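Local coordinates for cell cycle serine/threonine-protein kinase CDC5/MSD2 (Saccharomyces cerevisiae, PDB 6MF4) that phosphorylates serine and threonine residues of cell-cycle proteins to drive mitotic exit, here represented by its substrate-recognising polo-box domain, at residues A[95-100]-A[115-120]; A[198-203]-A[210-215]; A[216-221]-A[228-233]. All blocks are in the same frame, centred on the assembly; numbering follows the deposited sequence.

Contact 1: residues A[95-100]-A[115-120]; sequences HPMIVT and LSTEDI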
loop_
_atom_site.group_PDB
_atom_site.type_symbol
_atom_site.label_atom_id
_atom_site.label_comp_id
_atom_site.label_asym_id
_atom_site.label_seq_id
_atom_site.Cartn_x
_atom_site.Cartn_y
_atom_site.Cartn_z
ATOM N N HIS A 95 10.140 3.912 -8.697
ATOM C CA HIS A 95 9.998 3.173 -7.451
ATOM C C HIS A 95 8.748 3.652 -6.712
ATOM O O HIS A 95 8.560 4.857 -6.528
ATOM C CB HIS A 95 11.234 3.349 -6.564
ATOM C CG HIS A 95 12.371 2.435 -6.910
ATOM N ND1 HIS A 95 12.182 1.151 -7.374
ATOM C CD2 HIS A 95 13.711 2.622 -6.854
ATOM C CE1 HIS A 95 13.358 0.586 -7.589
ATOM N NE2 HIS A 95 14.301 1.457 -7.281
ATOM N N PRO A 96 7.880 2.717 -6.294
ATOM C CA PRO A 96 6.686 3.145 -5.565
ATOM C C PRO A 96 6.961 3.379 -4.090
ATOM O O PRO A 96 8.014 2.998 -3.579
ATOM C CB PRO A 96 5.732 1.967 -5.748
ATOM C CG PRO A 96 6.637 0.794 -5.776
ATOM C CD PRO A 96 7.881 1.257 -6.509
ATOM N N MET A 97 6.008 4.023 -3.429
ATOM C CA MET A 97 5.949 4.068 -1.979
ATOM C C MET A 97 5.865 2.645 -1.456
ATOM O O MET A 97 5.143 1.829 -2.028
ATOM C CB MET A 97 4.724 4.861 -1.524
ATOM C CG MET A 97 4.723 5.238 -0.059
ATOM S SD MET A 97 6.101 6.292 0.418
ATOM C CE MET A 97 6.228 7.393 -0.996
ATOM N N ILE A 98 6.585 2.336 -0.381
ATOM C CA ILE A 98 6.449 1.016 0.235
ATOM C C ILE A 98 6.347 1.118 1.749
ATOM O O ILE A 98 6.799 2.086 2.362
ATOM C CB ILE A 98 7.621 0.064 -0.131
ATOM C CG1 ILE A 98 8.938 0.520 0.496
ATOM C CG2 ILE A 98 7.752 -0.069 -1.651
ATOM C CD1 ILE A 98 10.044 -0.505 0.358
ATOM N N VAL A 99 5.718 0.107 2.331
ATOM C CA VAL A 99 5.661 -0.060 3.770
ATOM C C VAL A 99 6.924 -0.780 4.217
ATOM O O VAL A 99 7.200 -1.885 3.758
ATOM C CB VAL A 99 4.416 -0.864 4.187
ATOM C CG1 VAL A 99 4.398 -1.102 5.690
ATOM C CG2 VAL A 99 3.162 -0.143 3.741
ATOM N N THR A 100 7.691 -0.147 5.100
ATOM C CA THR A 100 8.982 -0.686 5.524
ATOM C C THR A 100 8.894 -1.352 6.890
ATOM O O THR A 100 9.774 -2.122 7.274
ATOM C CB THR A 100 10.049 0.416 5.581
ATOM O OG1 THR A 100 9.634 1.435 6.498
ATOM C CG2 THR A 100 10.251 1.027 4.204
ATOM N N LEU A 115 6.487 4.147 6.413
ATOM C CA LEU A 115 6.673 4.156 4.966
ATOM C C LEU A 115 8.125 4.460 4.610
ATOM O O LEU A 115 8.909 4.864 5.467
ATOM C CB LEU A 115 5.745 5.187 4.316
ATOM C CG LEU A 115 4.248 4.979 4.533
ATOM C CD1 LEU A 115 3.467 6.132 3.920
ATOM C CD2 LEU A 115 3.789 3.654 3.942
ATOM N N SER A 116 8.472 4.281 3.338
ATOM C CA SER A 116 9.847 4.486 2.887
ATOM C C SER A 116 10.266 5.955 2.979
ATOM O O SER A 116 11.451 6.274 2.955
ATOM C CB SER A 116 10.013 3.970 1.456
ATOM O OG SER A 116 8.926 4.362 0.640
ATOM N N THR A 117 9.283 6.841 3.084
ATOM C CA THR A 117 9.521 8.256 3.356
ATOM C C THR A 117 9.862 8.516 4.824
ATOM O O THR A 117 10.179 9.647 5.200
ATOM C CB THR A 117 8.288 9.079 3.018
ATOM O OG1 THR A 117 7.168 8.514 3.716
ATOM C CG2 THR A 117 8.022 9.068 1.519
ATOM N N GLU A 118 9.764 7.455 5.627
ATOM C CA GLU A 118 9.901 7.474 7.089
ATOM C C GLU A 118 8.700 8.139 7.766
ATOM O O GLU A 118 8.707 8.355 8.978
ATOM C CB GLU A 118 11.214 8.143 7.520
ATOM C CG GLU A 118 12.434 7.315 7.132
ATOM C CD GLU A 118 13.756 7.931 7.567
ATOM O OE1 GLU A 118 13.758 9.066 8.083
ATOM O OE2 GLU A 118 14.796 7.269 7.389
ATOM N N ASP A 119 7.657 8.436 6.995
ATOM C CA ASP A 119 6.378 8.809 7.582
ATOM C C ASP A 119 5.846 7.639 8.404
ATOM O O ASP A 119 6.085 6.483 8.069
ATOM C CB ASP A 119 5.345 9.187 6.514
ATOM C CG ASP A 119 5.804 10.323 5.610
ATOM O OD1 ASP A 119 6.557 11.208 6.070
ATOM O OD2 ASP A 119 5.388 10.325 4.428
ATOM N N ILE A 120 5.116 7.950 9.469
ATOM C CA ILE A 120 4.518 6.931 10.322
ATOM C C ILE A 120 3.013 7.143 10.392
ATOM O O ILE A 120 2.550 8.241 10.679
ATOM C CB ILE A 120 5.123 6.959 11.738
ATOM C CG1 ILE A 120 6.586 6.512 11.678
ATOM C CG2 ILE A 120 4.341 6.049 12.690
ATOM C CD1 ILE A 120 7.363 6.767 12.944
HETATM O O HOH W 1 9.956 3.993 -1.898
HETATM O O HOH W 2 11.399 3.647 6.458
#

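Contact 2: residues A[198-203]-A[210-215]; sequences VFLRRY and VMFELS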
loop_
_atom_site.group_PDB
_atom_site.type_symbol
_atom_site.label_atom_id
_atom_site.label_comp_id
_atom_site.label_asym_id
_atom_site.label_seq_id
_atom_site.Cartn_x
_atom_site.Cartn_y
_atom_site.Cartn_z
ATOM N N VAL A 198 1.209 9.668 0.836
ATOM C CA VAL A 198 0.480 8.411 0.731
ATOM C C VAL A 198 0.127 7.908 2.122
ATOM O O VAL A 198 0.894 8.117 3.063
ATOM C CB VAL A 198 1.326 7.346 -0.005
ATOM C CG1 VAL A 198 0.673 5.975 0.056
ATOM C CG2 VAL A 198 1.565 7.752 -1.450
ATOM N N PHE A 199 -1.029 7.258 2.255
ATOM C CA PHE A 199 -1.373 6.565 3.491
ATOM C C PHE A 199 -1.953 5.190 3.177
ATOM O O PHE A 199 -2.284 4.883 2.026
ATOM C CB PHE A 199 -2.356 7.388 4.338
ATOM C CG PHE A 199 -3.763 7.414 3.807
ATOM C CD1 PHE A 199 -4.091 8.193 2.712
ATOM C CD2 PHE A 199 -4.764 6.682 4.426
ATOM C CE1 PHE A 199 -5.391 8.227 2.230
ATOM C CE2 PHE A 199 -6.062 6.712 3.950
ATOM C CZ PHE A 199 -6.374 7.483 2.849
ATOM N N LEU A 200 -2.060 4.368 4.213
ATOM C CA LEU A 200 -2.576 3.013 4.080
ATOM C C LEU A 200 -4.095 3.008 4.187
ATOM O O LEU A 200 -4.647 3.382 5.215
ATOM C CB LEU A 200 -1.972 2.115 5.157
ATOM C CG LEU A 200 -2.432 0.660 5.192
ATOM C CD1 LEU A 200 -1.969 -0.051 3.938
ATOM C CD2 LEU A 200 -1.898 -0.025 6.442
ATOM N N ARG A 201 -4.770 2.587 3.124
ATOM C CA ARG A 201 -6.228 2.551 3.119
ATOM C C ARG A 201 -6.768 1.265 3.726
ATOM O O ARG A 201 -7.755 1.279 4.461
ATOM C CB ARG A 201 -6.768 2.685 1.704
ATOM C CG ARG A 201 -6.554 4.031 1.056
ATOM C CD ARG A 201 -6.877 3.915 -0.426
ATOM N NE ARG A 201 -7.246 5.192 -1.007
ATOM C CZ ARG A 201 -7.490 5.384 -2.297
ATOM N NH1 ARG A 201 -7.392 4.381 -3.161
ATOM N NH2 ARG A 201 -7.819 6.593 -2.723
ATOM N N ARG A 202 -6.136 0.147 3.388
ATOM C CA ARG A 202 -6.596 -1.150 3.861
ATOM C C ARG A 202 -5.437 -2.127 3.913
ATOM O O ARG A 202 -4.571 -2.123 3.037
ATOM C CB ARG A 202 -7.712 -1.691 2.959
ATOM C CG ARG A 202 -8.289 -3.035 3.407
ATOM C CD ARG A 202 -9.615 -3.346 2.725
ATOM N NE ARG A 202 -9.486 -3.473 1.277
ATOM C CZ ARG A 202 -10.512 -3.525 0.434
ATOM N NH1 ARG A 202 -11.757 -3.445 0.887
ATOM N NH2 ARG A 202 -10.292 -3.635 -0.871
ATOM N N TYR A 203 -5.409 -2.934 4.967
ATOM C CA TYR A 203 -4.491 -4.061 5.039
ATOM C C TYR A 203 -5.293 -5.333 5.248
ATOM O O TYR A 203 -6.381 -5.300 5.822
ATOM C CB TYR A 203 -3.474 -3.887 6.163
ATOM C CG TYR A 203 -4.076 -3.989 7.544
ATOM C CD1 TYR A 203 -4.227 -5.222 8.170
ATOM C CD2 TYR A 203 -4.495 -2.855 8.221
ATOM C CE1 TYR A 203 -4.780 -5.319 9.427
ATOM C CE2 TYR A 203 -5.046 -2.943 9.484
ATOM C CZ TYR A 203 -5.186 -4.178 10.081
ATOM O OH TYR A 203 -5.738 -4.272 11.338
ATOM N N VAL A 210 0.761 -10.762 3.831
ATOM C CA VAL A 210 -0.028 -9.603 4.216
ATOM C C VAL A 210 -0.069 -8.646 3.026
ATOM O O VAL A 210 0.926 -8.453 2.323
ATOM C CB VAL A 210 0.533 -8.905 5.479
ATOM C CG1 VAL A 210 1.988 -8.526 5.296
ATOM C CG2 VAL A 210 -0.302 -7.689 5.830
ATOM N N MET A 211 -1.243 -8.058 2.816
ATOM C CA MET A 211 -1.526 -7.234 1.652
ATOM C C MET A 211 -1.834 -5.806 2.084
ATOM O O MET A 211 -2.708 -5.587 2.917
ATOM C CB MET A 211 -2.703 -7.835 0.880
ATOM C CG MET A 211 -3.238 -7.019 -0.284
ATOM S SD MET A 211 -4.586 -7.920 -1.093
ATOM C CE MET A 211 -5.012 -6.789 -2.408
ATOM N N PHE A 212 -1.098 -4.852 1.521
ATOM C CA PHE A 212 -1.288 -3.434 1.813
ATOM C C PHE A 212 -1.822 -2.713 0.585
ATOM O O PHE A 212 -1.286 -2.857 -0.516
ATOM C CB PHE A 212 0.022 -2.780 2.264
ATOM C CG PHE A 212 0.641 -3.415 3.477
ATOM C CD1 PHE A 212 0.076 -3.246 4.730
ATOM C CD2 PHE A 212 1.799 -4.167 3.368
ATOM C CE1 PHE A 212 0.648 -3.824 5.847
ATOM C CE2 PHE A 212 2.378 -4.742 4.486
ATOM C CZ PHE A 212 1.804 -4.567 5.726
ATOM N N GLU A 213 -2.877 -1.932 0.786
ATOM C CA GLU A 213 -3.475 -1.126 -0.273
ATOM C C GLU A 213 -3.232 0.350 0.038
ATOM O O GLU A 213 -3.852 0.913 0.937
ATOM C CB GLU A 213 -4.970 -1.439 -0.397
ATOM C CG GLU A 213 -5.237 -2.916 -0.646
ATOM C CD GLU A 213 -6.710 -3.280 -0.648
ATOM O OE1 GLU A 213 -7.474 -2.730 -1.471
ATOM O OE2 GLU A 213 -7.101 -4.134 0.173
ATOM N N LEU A 214 -2.298 0.957 -0.691
ATOM C CA LEU A 214 -1.898 2.343 -0.447
ATOM C C LEU A 214 -2.737 3.314 -1.259
ATOM O O LEU A 214 -3.303 2.955 -2.292
ATOM C CB LEU A 214 -0.418 2.541 -0.771
ATOM C CG LEU A 214 0.562 1.639 -0.015
ATOM C CD1 LEU A 214 1.993 1.960 -0.414
ATOM C CD2 LEU A 214 0.383 1.769 1.491
ATOM N N SER A 215 -2.792 4.558 -0.795
ATOM C CA SER A 215 -3.736 5.532 -1.323
ATOM C C SER A 215 -3.404 6.022 -2.731
ATOM O O SER A 215 -4.228 6.691 -3.354
ATOM C CB SER A 215 -3.825 6.731 -0.373
ATOM O OG SER A 215 -2.569 7.372 -0.240
HETATM O O HOH W 3 -6.130 1.773 -2.651
#

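Contact 3: residues A[216-221]-A[228-233]; sequences DGTFQF and KMAISD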
loop_
_atom_site.group_PDB
_atom_site.type_symbol
_atom_site.label_atom_id
_atom_site.label_comp_id
_atom_site.label_asym_id
_atom_site.label_seq_id
_atom_site.Cartn_x
_atom_site.Cartn_y
_atom_site.Cartn_z
ATOM N N ASP A 216 -2.215 5.702 -3.233
ATOM C CA ASP A 216 -1.852 6.076 -4.600
ATOM C C ASP A 216 -2.134 4.948 -5.593
ATOM O O ASP A 216 -1.836 5.073 -6.779
ATOM C CB ASP A 216 -0.377 6.487 -4.681
ATOM C CG ASP A 216 0.572 5.381 -4.255
ATOM O OD1 ASP A 216 0.104 4.325 -3.787
ATOM O OD2 ASP A 216 1.800 5.581 -4.376
ATOM N N GLY A 217 -2.713 3.852 -5.107
ATOM C CA GLY A 217 -3.083 2.737 -5.967
ATOM C C GLY A 217 -2.049 1.628 -6.004
ATOM O O GLY A 217 -2.212 0.641 -6.725
ATOM N N THR A 218 -0.982 1.785 -5.229
ATOM C CA THR A 218 0.039 0.752 -5.123
ATOM C C THR A 218 -0.406 -0.351 -4.170
ATOM O O THR A 218 -1.010 -0.083 -3.129
ATOM C CB THR A 218 1.381 1.350 -4.651
ATOM O OG1 THR A 218 1.920 2.173 -5.691
ATOM C CG2 THR A 218 2.397 0.261 -4.308
ATOM N N PHE A 219 -0.116 -1.592 -4.551
ATOM C CA PHE A 219 -0.378 -2.755 -3.710
ATOM C C PHE A 219 0.937 -3.391 -3.308
ATOM O O PHE A 219 1.800 -3.610 -4.153
ATOM C CB PHE A 219 -1.248 -3.778 -4.444
ATOM C CG PHE A 219 -2.635 -3.291 -4.748
ATOM C CD1 PHE A 219 -2.891 -2.539 -5.882
ATOM C CD2 PHE A 219 -3.687 -3.589 -3.899
ATOM C CE1 PHE A 219 -4.170 -2.099 -6.162
ATOM C CE2 PHE A 219 -4.969 -3.148 -4.177
ATOM C CZ PHE A 219 -5.208 -2.400 -5.306
ATOM N N GLN A 220 1.093 -3.677 -2.020
ATOM C CA GLN A 220 2.295 -4.337 -1.531
ATOM C C GLN A 220 1.940 -5.673 -0.903
ATOM O O GLN A 220 0.951 -5.785 -0.178
ATOM C CB GLN A 220 3.028 -3.456 -0.522
ATOM C CG GLN A 220 4.323 -4.059 -0.026
ATOM C CD GLN A 220 5.091 -3.106 0.861
ATOM O OE1 GLN A 220 4.980 -1.889 0.720
ATOM N NE2 GLN A 220 5.862 -3.656 1.792
ATOM N N PHE A 221 2.761 -6.676 -1.192
ATOM C CA PHE A 221 2.553 -8.025 -0.687
ATOM C C PHE A 221 3.813 -8.525 0.003
ATOM O O PHE A 221 4.850 -8.702 -0.640
ATOM C CB PHE A 221 2.161 -8.966 -1.827
ATOM C CG PHE A 221 0.956 -8.512 -2.597
ATOM C CD1 PHE A 221 1.078 -7.576 -3.608
ATOM C CD2 PHE A 221 -0.299 -9.021 -2.310
ATOM C CE1 PHE A 221 -0.031 -7.151 -4.317
ATOM C CE2 PHE A 221 -1.407 -8.601 -3.016
ATOM C CZ PHE A 221 -1.272 -7.667 -4.020
ATOM N N LYS A 228 9.322 -9.459 -0.703
ATOM C CA LYS A 228 8.179 -8.572 -0.853
ATOM C C LYS A 228 8.066 -8.118 -2.286
ATOM O O LYS A 228 9.066 -7.961 -2.990
ATOM C CB LYS A 228 8.288 -7.348 0.053
ATOM C CG LYS A 228 8.765 -7.625 1.450
ATOM C CD LYS A 228 8.875 -6.318 2.223
ATOM C CE LYS A 228 9.680 -6.481 3.492
ATOM N NZ LYS A 228 9.480 -7.811 4.103
ATOM N N MET A 229 6.831 -7.901 -2.711
ATOM C CA MET A 229 6.562 -7.403 -4.042
ATOM C C MET A 229 5.532 -6.298 -3.967
ATOM O O MET A 229 4.559 -6.393 -3.212
ATOM C CB MET A 229 6.081 -8.532 -4.948
ATOM C CG MET A 229 7.183 -9.515 -5.316
ATOM S SD MET A 229 6.561 -10.995 -6.135
ATOM C CE MET A 229 5.512 -10.283 -7.401
ATOM N N ALA A 230 5.767 -5.241 -4.735
ATOM C CA ALA A 230 4.813 -4.152 -4.855
ATOM C C ALA A 230 4.382 -4.010 -6.308
ATOM O O ALA A 230 5.214 -4.003 -7.212
ATOM C CB ALA A 230 5.408 -2.856 -4.342
ATOM N N ILE A 231 3.072 -3.913 -6.518
ATOM C CA ILE A 231 2.499 -3.709 -7.843
ATOM C C ILE A 231 2.003 -2.270 -7.965
ATOM O O ILE A 231 1.210 -1.810 -7.139
ATOM C CB ILE A 231 1.326 -4.680 -8.101
ATOM C CG1 ILE A 231 1.755 -6.137 -7.881
ATOM C CG2 ILE A 231 0.769 -4.492 -9.501
ATOM C CD1 ILE A 231 2.840 -6.643 -8.838
ATOM N N SER A 232 2.466 -1.564 -8.992
ATOM C CA SER A 232 2.084 -0.168 -9.190
ATOM C C SER A 232 1.779 0.140 -10.647
ATOM O O SER A 232 1.939 -0.707 -11.525
ATOM C CB SER A 232 3.188 0.766 -8.684
ATOM O OG SER A 232 4.407 0.553 -9.380
ATOM N N ASP A 233 1.342 1.372 -10.883
ATOM C CA ASP A 233 0.976 1.836 -12.212
ATOM C C ASP A 233 -0.066 0.916 -12.841
ATOM O O ASP A 233 0.096 0.443 -13.968
ATOM C CB ASP A 233 2.217 1.934 -13.099
ATOM C CG ASP A 233 1.964 2.717 -14.374
ATOM O OD1 ASP A 233 0.954 3.450 -14.437
ATOM O OD2 ASP A 233 2.779 2.605 -15.311
HETATM O O HOH W 4 0.707 2.874 -8.003
#

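Contact 1: residues A[95-100]-A[115-120]
S116 meets I98 through both backbone and side chain. Its N donates to I98 O at 2.9 Å, while its OG accepts from I98 N at 3.3 Å with an almost straight N-H...O angle of 170°. OG can reach that N-H because it stands between the backbone N and the carbonyl carbon of S116 (chi1 44°). A short hydroxyl suits the place: OG takes the I98 N-H and also bonds a water, at 2.8 Å, that donates to P96 O. M97 bends at chi2 and chi3, which carries SD to 3.4 Å from S116 OG and lays CE against T117 CG2 at 3.5 Å, the M97 and T117 side chains crossing at about a right angle. V99 and L115, a non-hydrogen-bonded antiparallel pair, meet on the buried side with CG2 of V99 3.9 Å from CD2 of L115. Behind this, 115-118 form a type I turn. T117 OG1 donates to D119 OD2 at 2.6 Å from above the carboxylate plane, and D119 OD1 accepts from A134 N, so the turn is tied to the loop after strand 129-132. Polar links at the more open edge and aliphatic packing beneath thus fasten the lead-in to strand 99-103 onto this turn.

Contact 2: residues A[198-203]-A[210-215]
Strands 200-203 and 210-214 run antiparallel, their axes 4.8 Å apart at closest, and a classic beta bulge interrupts the pairing where R201 and R202 both face E213. E213 O accepts from R201 N at 2.9 Å and only weakly from R202 N. The extra residue lets R201 point toward the partner strand: its aliphatic chain, extended from CG to NE, runs over S215, whose O lies above the guanidinium centre, and NH1 reaches a water shared with L214 O. R202 and E213 lie side by side, pointing the same way. The arginine grips the carboxylate side-on, NE to OE2 at 2.7 Å and NH2 to OE1 at 3.0 Å. The second bond uses the syn lone pair of OE1, whereas OE2 is met from above the carboxylate plane; the two flat groups are turned 49° apart. This salt bridge probably offsets the cost of burying both charges. On the other face, L200 CD1 touches F212 CB at 3.8 Å and L214 CD2 at 3.9 Å, branched and aromatic groups suited to an apolar interior. At the end of the pair, S215 OG accepts from F199 N at 2.9 Å, and its CB lies 3.4 Å from F199 CE1. The R202-E213 face lies under helices 56-82 and 269-283, with K283 touching both residues. The opposite face looks to polo box 1, where F212 makes an edge-to-face stack with W102 and L200 N donates to Y113 OH; strand 219-223 continues the sheet beside 209-214.

Contact 3: residues A[216-221]-A[228-233]
F219 O accepts the backbone N-H of I231 at 2.7 Å and also receives A230 CA at 3.1 Å in a CA-H...O contact. The return bond, F219 N to I231 O at 2.9 Å, is almost straight (173°). At the next hydrogen-bonded pair, F221 N donates to M229 O at 2.7 Å, an oxygen that also lies in the plane of the F221 ring, at its edge. Large apolar rings suit 219 and 221: F219 meets L280 and F221 meets I276 of helix 269-283; I231 adds its CG1 4.1 Å from F221 CE1. On the reverse face Q220 sits opposite A230, whose small CB is consistent with the close approach of Q220 CA to A230 CA, 4.2 Å. With CG anti to the backbone N (chi1 -177°) and an extended chain beyond it, Q220 carries its amide away from the sheet, where OE1 accepts from V99 N of polo box 1 and NE2 donates to N222 OD1. Before the strand, D216 OD1 accepts from T218 N at 3.1 Å, an Asx turn, and G217 has a positive phi (96°) that glycine adopts readily. The regular pairing is that of an antiparallel beta hairpin, here in a polo-box sheet with a helix packed on one face.

In the fold
Along the chain the three contacts close one after another, without nesting or crossing. Contact 1 comes first, in polo box 1, bringing the entry of strand 99-103 back to the turn that follows strand 111-115. Contacts 2 and 3 then close successive hairpins of polo box 2, and D216 directly follows S215, so the second begins where the first ends. Strands 209-214 and 219-223 are neighbours in one sheet, joined by F212 N to Q220 O. Segment 95-100 bridges the two boxes: M97 and V99 pack on V198 and L214 of contact 2, while P96 rests on T218 of contact 3. Segment 95-100 thus ties the first box to both hairpins of the second.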